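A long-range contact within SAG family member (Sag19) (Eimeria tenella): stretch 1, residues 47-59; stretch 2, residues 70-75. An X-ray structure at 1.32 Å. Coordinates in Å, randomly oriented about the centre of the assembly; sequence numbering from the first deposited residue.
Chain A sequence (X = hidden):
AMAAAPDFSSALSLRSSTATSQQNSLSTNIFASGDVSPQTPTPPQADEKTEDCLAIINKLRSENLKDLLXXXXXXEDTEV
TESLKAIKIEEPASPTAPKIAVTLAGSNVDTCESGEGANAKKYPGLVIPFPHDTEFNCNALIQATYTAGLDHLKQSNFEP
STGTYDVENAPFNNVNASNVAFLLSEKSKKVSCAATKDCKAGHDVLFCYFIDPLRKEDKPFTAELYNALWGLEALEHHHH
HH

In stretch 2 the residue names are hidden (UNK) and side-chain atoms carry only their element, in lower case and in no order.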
# COMPACT_ATOMS: atom_id res chain seq x y z
N ASP A 47 2.14 6.56 13.47
CA ASP A 47 1.09 7.60 13.45
C ASP A 47 0.14 7.29 12.31
O ASP A 47 0.58 6.83 11.25
CB ASP A 47 1.66 9.01 13.26
CG ASP A 47 2.09 9.67 14.56
OD1 ASP A 47 2.09 8.96 15.60
OD2 ASP A 47 2.42 10.87 14.52
N GLU A 48 -1.12 7.61 12.51
CA GLU A 48 -2.14 7.56 11.44
C GLU A 48 -1.82 8.66 10.43
O GLU A 48 -1.41 9.75 10.80
CB GLU A 48 -3.48 7.73 12.16
CG GLU A 48 -4.69 7.71 11.28
CD GLU A 48 -5.26 9.08 10.96
OE1 GLU A 48 -4.48 10.05 10.94
OE2 GLU A 48 -6.49 9.16 10.78
N LYS A 49 -1.95 8.33 9.15
CA LYS A 49 -1.58 9.22 8.04
C LYS A 49 -2.70 9.34 7.01
O LYS A 49 -2.45 9.91 5.94
CB LYS A 49 -0.31 8.73 7.36
CG LYS A 49 0.94 8.70 8.20
CD LYS A 49 1.32 10.05 8.74
CE LYS A 49 2.76 10.08 9.25
NZ LYS A 49 3.08 11.39 9.89
N THR A 50 -3.91 8.88 7.27
CA THR A 50 -4.95 8.85 6.25
C THR A 50 -5.25 10.26 5.76
O THR A 50 -5.31 10.49 4.54
CB THR A 50 -6.22 8.18 6.74
OG1 THR A 50 -5.83 6.90 7.29
CG2 THR A 50 -7.25 8.06 5.65
N GLU A 51 -5.41 11.21 6.66
CA GLU A 51 -5.70 12.59 6.21
C GLU A 51 -4.52 13.20 5.45
O GLU A 51 -4.73 14.14 4.67
CB GLU A 51 -6.06 13.48 7.40
CG GLU A 51 -7.38 13.14 8.05
CD GLU A 51 -7.37 12.00 9.05
OE1 GLU A 51 -6.27 11.52 9.39
OE2 GLU A 51 -8.46 11.60 9.46
N ASP A 52 -3.30 12.78 5.73
CA ASP A 52 -2.11 13.30 5.02
C ASP A 52 -2.03 12.72 3.62
O ASP A 52 -1.31 13.33 2.78
CB ASP A 52 -0.84 12.99 5.80
CG ASP A 52 0.29 13.93 5.42
OD1 ASP A 52 0.05 15.16 5.43
OD2 ASP A 52 1.36 13.44 5.01
N CYS A 53 -2.63 11.58 3.36
CA CYS A 53 -2.44 10.81 2.11
C CYS A 53 -3.68 10.85 1.21
O CYS A 53 -3.55 10.54 0.01
CB CYS A 53 -2.11 9.36 2.44
SG CYS A 53 -0.56 9.12 3.33
N LEU A 54 -4.89 11.13 1.72
CA LEU A 54 -6.13 10.87 0.94
C LEU A 54 -6.20 11.84 -0.25
O LEU A 54 -6.68 11.40 -1.28
CB LEU A 54 -7.33 10.99 1.88
CG LEU A 54 -8.64 10.37 1.41
CD1 LEU A 54 -8.48 8.95 0.93
CD2 LEU A 54 -9.65 10.43 2.57
N ALA A 55 -5.71 13.06 -0.11
CA ALA A 55 -5.75 14.05 -1.22
C ALA A 55 -4.96 13.51 -2.42
O ALA A 55 -5.51 13.55 -3.54
CB ALA A 55 -5.21 15.39 -0.79
N ILE A 56 -3.72 13.07 -2.21
CA ILE A 56 -2.90 12.58 -3.36
C ILE A 56 -3.52 11.29 -3.90
O ILE A 56 -3.59 11.14 -5.13
CB ILE A 56 -1.41 12.43 -3.00
CG1 ILE A 56 -0.59 12.05 -4.24
CG2 ILE A 56 -1.14 11.44 -1.89
CD1 ILE A 56 -0.76 12.98 -5.40
N ILE A 57 -4.01 10.39 -3.06
CA ILE A 57 -4.63 9.14 -3.55
C ILE A 57 -5.81 9.50 -4.45
O ILE A 57 -5.95 8.94 -5.55
CB ILE A 57 -5.03 8.22 -2.38
CG1 ILE A 57 -3.77 7.70 -1.67
CG2 ILE A 57 -5.89 7.09 -2.89
CD1 ILE A 57 -4.03 6.99 -0.37
N ASN A 58 -6.67 10.40 -3.99
CA ASN A 58 -7.89 10.73 -4.76
C ASN A 58 -7.55 11.57 -6.00
O ASN A 58 -8.30 11.38 -7.00
CB ASN A 58 -8.92 11.39 -3.85
CG ASN A 58 -9.66 10.36 -3.02
OD1 ASN A 58 -9.87 9.23 -3.44
ND2 ASN A 58 -10.10 10.76 -1.84
N LYS A 59 -6.48 12.35 -5.97
CA LYS A 59 -6.00 13.08 -7.17
C LYS A 59 -5.61 12.04 -8.23
O LYS A 59 -6.09 12.10 -9.38
CB LYS A 59 -4.85 14.01 -6.83
CG LYS A 59 -4.26 14.74 -8.03
CD LYS A 59 -3.50 15.98 -7.66
CE LYS A 59 -2.58 16.45 -8.77
NZ LYS A 59 -1.30 15.71 -8.74
N UNK A 70 -14.05 5.71 -8.48
CA UNK A 70 -14.63 6.40 -7.31
C UNK A 70 -13.54 6.98 -6.43
O UNK A 70 -12.41 6.45 -6.45
N UNK A 71 -13.85 8.05 -5.70
CA UNK A 71 -12.97 8.58 -4.63
C UNK A 71 -13.05 7.61 -3.44
O UNK A 71 -14.01 6.87 -3.29
c UNK A 71 -13.34 10.00 -4.17
c UNK A 71 -13.15 11.05 -5.25
o UNK A 71 -14.69 9.87 -3.73
N UNK A 72 -11.98 7.61 -2.67
CA UNK A 72 -11.93 6.81 -1.43
C UNK A 72 -12.23 7.70 -0.23
O UNK A 72 -11.85 8.87 -0.22
c UNK A 72 -10.99 4.32 -2.83
c UNK A 72 -10.02 5.41 -2.46
c UNK A 72 -8.67 4.80 -2.08
c UNK A 72 -10.54 6.22 -1.27
N UNK A 73 -12.86 7.07 0.74
CA UNK A 73 -13.08 7.66 2.07
C UNK A 73 -12.09 7.05 3.06
O UNK A 73 -11.50 5.99 2.78
c UNK A 73 -14.48 7.41 2.52
N UNK A 74 -11.97 7.65 4.21
CA UNK A 74 -11.20 7.08 5.32
C UNK A 74 -11.85 5.78 5.80
O UNK A 74 -13.09 5.72 6.03
c UNK A 74 -9.57 8.26 9.95
n UNK A 74 -9.49 9.41 10.88
c UNK A 74 -10.28 8.70 8.69
c UNK A 74 -11.14 8.08 6.46
c UNK A 74 -10.52 7.55 7.74
N UNK A 75 -11.05 4.75 6.00
CA UNK A 75 -11.45 3.52 6.71
C UNK A 75 -11.06 3.70 8.17
O UNK A 75 -9.95 4.15 8.47
c UNK A 75 -10.77 2.30 6.12
O HOH W 1 -7.63 5.48 9.19

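Position 70 has backbone atoms alone and no side-chain atom, and nothing of stretch 1 lies within 5.5 Å of where a CB would stand. This is Gly70, which leads into the contact without taking part.

Position 71 carries three side-chain atoms: a carbon bonded to CA that bears one oxygen and one carbon. That first carbon points sideways and lies 3.6 Å from Asn58 OD1; the CA of 71 is closer, 3.4 Å from the same OD1. A side chain branched at CB into O and C is that of Thr71.

Position 72 has four carbons, with the fork at the second. One terminal carbon lies 3.7 Å from Ile57 CG2, and the CB lies 4.1 Å from Leu54 CD1. The fork separates leucine from isoleucine, which branches at the first, so this is Leu72, with chi1 in m and chi2 in t; the carbon near Ile57 is CD1. The backbone is engaged as well: Leu72 N donates to Asn58 OD1 (2.8 Å, 176° at the hydrogen), while Asn58 ND2 donates to Leu72 O (3.0 Å, 174°). Both bonds are nearly straight, and the pair uses the two ends of one amide against the N and O of a single residue.

Position 73 shows one side-chain carbon, pointing away from stretch 1; contact comes through the backbone, with the C of 73 4.2 Å from Leu54 CD2. The lone carbon gives Ala73.

Position 74 presents four carbons in an unbranched row ending in nitrogen. Although CA-to-CB points sideways, the end comes nearer: the terminal nitrogen lies 3.0 Å from Glu48 OE2 and 2.8 Å from Glu51 OE2. This is Lys74, whose NZ forms a salt bridge with each. All four chi angles are t, so the chain is fully extended, and Lys74 CG passes 3.9 Å from Thr50 CG2.

Position 75 again has a single carbon, which reaches nothing of stretch 1, giving Ala75. Ala75 CB stays 6.8 Å from Thr50 CG2, too far for a contact, but a water links the segments, donating to Ala75 O at 2.8 Å and hydrogen-bonding Thr50 OG1 at 3.0 Å.

The contact therefore works through three kinds of interaction, burying 387 Å² in all. Asn58, on the helix, fixes the backbone of Leu72 by its paired hydrogen bonds; Leu54 and Ile57 supply apolar surface for the leucine side chain. Farther along, the extended Lys74 brings its positive charge to two carboxylates, one from the strand at Glu48 and one from the first helical turn at Glu51, tying both elements to stretch 2.

Stretch 2, residues 70-75: GTLAKA
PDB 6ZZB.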